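Local coordinates for protein SusD homolog (Bacteroides thetaiotaomicron, PDB 3SGH) that probably binds glycans at the outer membrane as a SusD-like lipoprotein partner of a sugar-uptake system, at residues 188-193 against 218-223; 210-215 against 332-337; 326-331 against 405-410. All blocks are in the same frame, centred on the assembly; numbering follows the deposited sequence. Where two conformers were deposited one is given.

Contact 1. Residues 188-193 against 218-223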
# COMPACT_ATOMS: atom_id res chain seq x y z
N ALA A 188 -13.47 0.76 8.05
CA ALA A 188 -14.19 1.04 6.82
C ALA A 188 -14.16 2.55 6.46
O ALA A 188 -13.96 2.90 5.29
CB ALA A 188 -15.62 0.52 6.88
N ASN A 189 -14.38 3.41 7.44
CA ASN A 189 -14.30 4.86 7.20
C ASN A 189 -12.90 5.33 6.87
O ASN A 189 -12.73 6.24 6.06
CB ASN A 189 -14.90 5.63 8.38
CG ASN A 189 -16.43 5.65 8.32
OD1 ASN A 189 -17.00 6.14 7.36
ND2 ASN A 189 -17.08 5.10 9.34
N THR A 190 -11.89 4.68 7.44
CA THR A 190 -10.52 5.08 7.17
C THR A 190 -10.17 4.66 5.73
O THR A 190 -9.48 5.38 5.00
CB THR A 190 -9.52 4.47 8.17
OG1 THR A 190 -9.89 4.81 9.52
CG2 THR A 190 -8.10 4.95 7.91
N LEU A 191 -10.66 3.51 5.32
CA LEU A 191 -10.50 3.06 3.92
C LEU A 191 -11.20 4.00 2.97
O LEU A 191 -10.64 4.39 1.92
CB LEU A 191 -11.11 1.68 3.72
CG LEU A 191 -11.04 1.07 2.31
CD1 LEU A 191 -9.59 0.95 1.78
CD2 LEU A 191 -11.77 -0.29 2.27
N LYS A 192 -12.40 4.40 3.36
CA LYS A 192 -13.16 5.38 2.59
C LYS A 192 -12.34 6.65 2.44
O LYS A 192 -12.22 7.20 1.36
CB LYS A 192 -14.51 5.67 3.22
CG LYS A 192 -15.38 6.66 2.44
CD LYS A 192 -16.79 6.69 3.08
CE LYS A 192 -17.70 7.70 2.42
NZ LYS A 192 -19.10 7.67 2.93
N LEU A 193 -11.71 7.10 3.52
CA LEU A 193 -10.86 8.30 3.46
C LEU A 193 -9.59 8.10 2.61
O LEU A 193 -9.23 9.00 1.81
CB LEU A 193 -10.50 8.77 4.87
CG LEU A 193 -9.67 10.02 5.00
CD1 LEU A 193 -10.39 11.19 4.31
CD2 LEU A 193 -9.43 10.33 6.49
N GLY A 218 -16.32 8.29 11.36
CA GLY A 218 -15.37 8.02 12.42
C GLY A 218 -14.22 7.16 11.91
O GLY A 218 -14.41 5.99 11.59
N VAL A 219 -13.03 7.74 11.86
CA VAL A 219 -11.85 7.00 11.38
C VAL A 219 -11.07 6.48 12.60
O VAL A 219 -11.43 6.75 13.77
CB VAL A 219 -10.97 7.88 10.47
CG1 VAL A 219 -11.71 8.25 9.15
CG2 VAL A 219 -10.52 9.18 11.21
N MSE A 220 -10.00 5.74 12.34
CA MSE A 220 -9.15 5.25 13.43
C MSE A 220 -8.54 6.43 14.19
O MSE A 220 -8.18 7.46 13.59
CB MSE A 220 -8.02 4.37 12.91
CG MSE A 220 -8.46 3.10 12.26
SE MSE A 220 -6.92 2.13 11.64
CE MSE A 220 -7.94 0.66 10.91
N GLU A 221 -8.46 6.30 15.51
CA GLU A 221 -7.97 7.39 16.38
C GLU A 221 -6.85 6.99 17.34
O GLU A 221 -6.09 7.86 17.73
CB GLU A 221 -9.10 7.98 17.20
CG GLU A 221 -10.16 8.64 16.35
CD GLU A 221 -9.73 9.99 15.80
OE1 GLU A 221 -8.53 10.37 15.89
OE2 GLU A 221 -10.62 10.71 15.27
N SER A 222 -6.72 5.71 17.62
CA SER A 222 -5.71 5.23 18.56
C SER A 222 -5.10 3.92 18.10
O SER A 222 -5.67 3.21 17.24
CB SER A 222 -6.32 5.02 19.94
OG SER A 222 -7.29 3.99 19.91
N VAL A 223 -3.94 3.59 18.65
CA VAL A 223 -3.21 2.37 18.22
C VAL A 223 -4.02 1.08 18.38
O VAL A 223 -3.83 0.15 17.60
CB VAL A 223 -1.80 2.24 18.89
CG1 VAL A 223 -0.91 3.38 18.44
CG2 VAL A 223 -1.89 2.17 20.41
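The hydroxyl OG1 of T190 is gripped by two backbone groups. It accepts the N-H of M220, with 3.0 Å between M220 N and T190 OG1 and an angle of 162° at the hydrogen, and it is also hydrogen-bonded to the carbonyl O of K186, one turn earlier in its own helix. A threonine on helix 181-198 thus holds the loop that leaves helix 204-217, the next helix of the alpha-alpha superhelix formed by this SusD-like protein. OG1 lies anti to the carbonyl carbon and beside the backbone N (chi1 -56°), where it can turn back to K186 while still meeting the loop.

Around this bond the chain is closely fitted. V219 sets its CB 3.4 Å from T190 OG1, the two side chains crossing at about a right angle, and M220, a selenomethionine, passes its CG 3.5 Å from the same oxygen. G218, the first residue after helix 204-217 to leave helical backbone angles, has a positive phi and lays its carbonyl O against N189 CB at 3.3 Å; at these backbone angles a beta carbon on G218 would press on the carbonyl O of the residue before it. The side-chain amide of N189 lies beside this glycine, and its ND2 makes a weak hydrogen bond to L185 O.

Helix 319-331 backs the junction, with A322 touching T190 and R326 touching both L193 and V219. V219 CG1 lies over the helix backbone, 3.8 Å from N189 O, and meets the L193 methyl CD2 at 4.1 Å.

Contact 2. Residues 210-215 against 332-337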
# COMPACT_ATOMS: atom_id res chain seq x y z
N LYS A 210 -16.81 12.59 -0.08
CA LYS A 210 -16.57 11.30 0.54
C LYS A 210 -15.64 11.36 1.79
O LYS A 210 -15.91 10.66 2.81
CB LYS A 210 -15.98 10.31 -0.46
CG LYS A 210 -16.91 9.97 -1.61
CD LYS A 210 -18.11 9.19 -1.14
CE LYS A 210 -19.02 8.76 -2.26
NZ LYS A 210 -20.21 9.63 -2.43
N ALA A 211 -14.60 12.17 1.71
CA ALA A 211 -13.63 12.28 2.81
C ALA A 211 -14.33 12.85 4.06
O ALA A 211 -14.14 12.36 5.19
CB ALA A 211 -12.44 13.12 2.43
N GLN A 212 -15.11 13.89 3.86
CA GLN A 212 -15.86 14.52 4.96
C GLN A 212 -16.89 13.56 5.58
O GLN A 212 -17.01 13.49 6.81
CB GLN A 212 -16.45 15.87 4.54
CG GLN A 212 -15.34 16.88 4.37
CD GLN A 212 -15.71 18.26 3.91
OE1 GLN A 212 -14.83 19.10 3.76
NE2 GLN A 212 -17.00 18.53 3.74
N GLU A 213 -17.60 12.81 4.75
CA GLU A 213 -18.45 11.73 5.27
C GLU A 213 -17.68 10.74 6.11
O GLU A 213 -18.16 10.32 7.17
CB GLU A 213 -19.14 10.99 4.14
CG GLU A 213 -20.25 11.80 3.45
CD GLU A 213 -20.72 11.15 2.14
OE1 GLU A 213 -20.27 10.03 1.77
OE2 GLU A 213 -21.55 11.79 1.46
N ALA A 214 -16.52 10.31 5.60
CA ALA A 214 -15.66 9.37 6.30
C ALA A 214 -15.26 9.90 7.67
O ALA A 214 -15.35 9.16 8.66
CB ALA A 214 -14.43 9.03 5.50
N VAL A 215 -14.90 11.18 7.73
CA VAL A 215 -14.47 11.78 8.99
C VAL A 215 -15.62 11.85 10.00
O VAL A 215 -15.43 11.52 11.16
CB VAL A 215 -13.85 13.18 8.74
CG1 VAL A 215 -13.55 13.88 10.08
CG2 VAL A 215 -12.60 12.99 7.93
N LYS A 332 -5.65 20.63 1.92
CA LYS A 332 -6.46 20.86 0.72
C LYS A 332 -7.58 21.88 0.98
O LYS A 332 -8.35 22.23 0.07
CB LYS A 332 -7.08 19.55 0.25
CG LYS A 332 -6.12 18.57 -0.38
CD LYS A 332 -6.89 17.30 -0.74
CE LYS A 332 -6.03 16.24 -1.37
NZ LYS A 332 -5.47 16.69 -2.67
N GLY A 333 -7.75 22.31 2.22
CA GLY A 333 -8.88 23.15 2.59
C GLY A 333 -10.15 22.41 2.96
O GLY A 333 -11.19 23.06 3.12
N TRP A 334 -10.08 21.09 3.13
CA TRP A 334 -11.26 20.30 3.51
C TRP A 334 -11.52 20.47 5.02
O TRP A 334 -10.63 20.88 5.77
CB TRP A 334 -11.07 18.83 3.17
CG TRP A 334 -10.89 18.53 1.70
CD1 TRP A 334 -10.97 19.38 0.63
CD2 TRP A 334 -10.61 17.23 1.17
NE1 TRP A 334 -10.75 18.67 -0.54
CE2 TRP A 334 -10.53 17.36 -0.23
CE3 TRP A 334 -10.42 15.97 1.75
CZ2 TRP A 334 -10.29 16.26 -1.07
CZ3 TRP A 334 -10.15 14.89 0.92
CH2 TRP A 334 -10.08 15.06 -0.48
N ASN A 335 -12.73 20.14 5.45
CA ASN A 335 -13.07 20.26 6.85
C ASN A 335 -12.90 18.88 7.49
O ASN A 335 -13.74 18.03 7.31
CB ASN A 335 -14.51 20.77 6.98
CG ASN A 335 -14.72 22.14 6.29
OD1 ASN A 335 -15.69 22.34 5.58
ND2 ASN A 335 -13.82 23.04 6.48
N MSE A 336 -11.79 18.69 8.21
CA MSE A 336 -11.36 17.37 8.68
C MSE A 336 -11.44 17.23 10.21
O MSE A 336 -11.09 16.21 10.78
CB MSE A 336 -9.93 17.08 8.19
CG MSE A 336 -9.79 17.03 6.64
SE MSE A 336 -10.22 15.34 5.97
CE MSE A 336 -12.08 15.63 5.54
N GLY A 337 -11.98 18.24 10.88
CA GLY A 337 -12.08 18.16 12.35
C GLY A 337 -10.84 18.62 13.09
O GLY A 337 -10.70 18.37 14.30
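V215 and M336 bring their CA atoms to 6.4 Å where the loop that follows helix 319-331 passes along one flank of helix 204-217. Q212 makes the polar link between helix and loop. Its OE1 accepts the backbone N-H of N335, with 2.9 Å from N335 N to Q212 OE1 and a nearly straight 173° at the hydrogen; the donor approaches from above the carbonyl plane, 35° out of it. The same OE1 also takes a hydrogen bond from Q208 NE2, one turn back on the helix, so two N-H groups hold this oxygen, which would limit rotation of the amide. Beyond CG the glutamine chain is fully extended, which carries the amide across to the loop. The side-chain amide of N335 lies close by, its plane only 26° from that of Q212.

The loop begins with a Schellman motif: G333 leaves the helix with a positive phi, two bonds run back into the last turn, and the chain then reverses to bring W334 against helix 204-217. The indole meets A211 obliquely, with W334 CZ3 a tight 3.3 Å from A211 CB. One face of the ring is overlain by K332 CD, 3.5 Å above the plane and shifted toward the rim, and I197 of helix 181-198 also touches the tryptophan side chain.

Selenomethionine M336 fills the next place. Bends at chi2 and chi3 fold its chain over so that the terminal CE lies 3.6 Å from V215 CG2 and 3.7 Å from Q212 CG, touching A211 as well. The other methyl of the valine, V215 CG1, rests against the M336 carbonyl O at 3.5 Å.

Contact 3. Residues 326-331 against 405-410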
# COMPACT_ATOMS: atom_id res chain seq x y z
N ARG A 326 -6.09 12.85 7.14
CA ARG A 326 -6.76 14.08 7.59
C ARG A 326 -5.83 15.28 7.51
O ARG A 326 -6.27 16.38 7.19
CB ARG A 326 -7.34 13.89 9.02
CG ARG A 326 -8.58 13.00 9.02
CD ARG A 326 -9.15 12.78 10.40
NE ARG A 326 -8.27 11.95 11.20
CZ ARG A 326 -8.47 11.67 12.49
NH1 ARG A 326 -9.53 12.15 13.13
NH2 ARG A 326 -7.62 10.90 13.14
N ALA A 327 -4.54 15.10 7.75
CA ALA A 327 -3.60 16.21 7.63
C ALA A 327 -3.60 16.71 6.19
O ALA A 327 -3.68 17.89 5.96
CB ALA A 327 -2.18 15.79 8.07
N GLU A 328 -3.51 15.78 5.22
CA GLU A 328 -3.53 16.14 3.82
C GLU A 328 -4.86 16.81 3.46
O GLU A 328 -4.87 17.79 2.76
CB GLU A 328 -3.21 14.95 2.88
CG GLU A 328 -3.18 15.44 1.43
CD GLU A 328 -2.71 14.43 0.40
OE1 GLU A 328 -2.54 13.23 0.73
OE2 GLU A 328 -2.53 14.88 -0.77
N GLY A 329 -5.98 16.23 3.90
CA GLY A 329 -7.28 16.82 3.68
C GLY A 329 -7.31 18.25 4.20
O GLY A 329 -7.81 19.15 3.51
N ALA A 330 -6.73 18.48 5.36
CA ALA A 330 -6.68 19.85 5.90
C ALA A 330 -5.88 20.80 5.02
O ALA A 330 -6.29 21.97 4.81
CB ALA A 330 -6.17 19.84 7.39
N LEU A 331 -4.73 20.34 4.51
CA LEU A 331 -3.93 21.12 3.54
C LEU A 331 -4.71 21.50 2.28
O LEU A 331 -4.48 22.56 1.66
CB LEU A 331 -2.69 20.34 3.14
CG LEU A 331 -1.63 20.18 4.26
CD1 LEU A 331 -0.47 19.42 3.63
CD2 LEU A 331 -1.19 21.55 4.80
N LYS A 405 5.88 22.21 0.24
CA LYS A 405 6.70 21.75 1.38
C LYS A 405 5.83 21.13 2.48
O LYS A 405 6.17 20.07 3.06
CB LYS A 405 7.51 22.91 1.97
CG LYS A 405 8.81 23.15 1.20
CD LYS A 405 9.40 24.54 1.41
CE LYS A 405 10.38 24.61 2.57
NZ LYS A 405 11.39 25.68 2.42
N LYS A 406 4.69 21.77 2.78
CA LYS A 406 3.75 21.20 3.76
C LYS A 406 3.28 19.83 3.30
O LYS A 406 3.17 18.90 4.12
CB LYS A 406 2.54 22.11 3.98
CG LYS A 406 2.91 23.46 4.63
CD LYS A 406 1.65 24.18 5.11
CE LYS A 406 1.95 25.38 5.98
NZ LYS A 406 0.67 26.15 6.23
N LEU A 407 2.97 19.70 2.03
CA LEU A 407 2.50 18.41 1.50
C LEU A 407 3.58 17.35 1.57
O LEU A 407 3.32 16.21 2.00
CB LEU A 407 1.98 18.59 0.09
CG LEU A 407 1.31 17.37 -0.54
CD1 LEU A 407 0.15 16.89 0.28
CD2 LEU A 407 0.89 17.65 -2.03
N GLU A 408 4.80 17.71 1.16
CA GLU A 408 5.90 16.74 1.17
C GLU A 408 6.20 16.29 2.60
O GLU A 408 6.46 15.11 2.84
CB GLU A 408 7.15 17.31 0.53
CG GLU A 408 8.29 16.28 0.48
CD GLU A 408 9.55 16.70 -0.24
OE1 GLU A 408 9.69 17.88 -0.64
OE2 GLU A 408 10.41 15.77 -0.42
N ARG A 409 6.11 17.22 3.54
CA ARG A 409 6.30 16.90 4.93
C ARG A 409 5.27 15.88 5.43
O ARG A 409 5.64 14.84 6.00
CB ARG A 409 6.23 18.18 5.77
CG ARG A 409 6.46 17.96 7.24
CD ARG A 409 6.75 19.26 7.98
NE ARG A 409 8.09 19.74 7.67
CZ ARG A 409 8.43 20.83 6.98
NH1 ARG A 409 7.53 21.70 6.53
NH2 ARG A 409 9.72 21.08 6.80
N VAL A 410 3.99 16.18 5.19
CA VAL A 410 2.93 15.24 5.55
C VAL A 410 3.14 13.84 4.92
O VAL A 410 3.11 12.81 5.59
CB VAL A 410 1.56 15.83 5.22
CG1 VAL A 410 0.43 14.80 5.25
CG2 VAL A 410 1.26 17.03 6.17
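Segments 326-331 and 405-410 run antiparallel, their helix axes 10.0 Å apart at an angle of 172°, with the CA atoms of E328 and V410 nearest at 6.7 Å. L331 CG lies anti to the carbonyl carbon (chi1 -69°), which sends both methyls toward helix 403-417: CD1 lies 3.7 Å from the carbonyl O of K406 and 3.9 Å from V410 CG2, while CD2 rests on the CB and CD of K406 at 3.9 Å. The lysine chain then runs on past the leucine to hydrogen-bond D399 O through NZ. An alanine in place of L331 would probably open a gap beside V410 and leave the aliphatic part of K406 without its support.

One turn before L331, A327 takes both methyls of V410, with V410 CG1 4.0 Å from A327 CB. On the flank, L407 CD1 packs against the extended chain of E328, coming within 3.5 Å of its OE2. That carboxylate forms a salt bridge with R431, so the leucine borders a charged group that has its mate elsewhere. No hydrogen bond joins the two segments; the antiparallel pair belongs to the alpha-alpha superhelix of this SusD-like protein, consistent with its TPR-clan family.

How the contacts relate
Of the helices involved, 181-198 comes first along the chain, and contact 1 closes the short excursion through helix 204-217 back onto it. Contact 2 starts inside that excursion, at 210-215, and closes far later at 332-337, so the two cross; K192 and E213 join them by a salt bridge. Contact 3 opens on helix 319-331 just ahead of that loop and closes on helix 403-417, crossing contact 2 while following contact 1 in series. R326 bridges to contact 1 through its salt bridge with E221, and a probable hydrogen bond from W334 N to G329 O joins contacts 2 and 3. None nests; together they tie these four helices into the alpha-alpha superhelix.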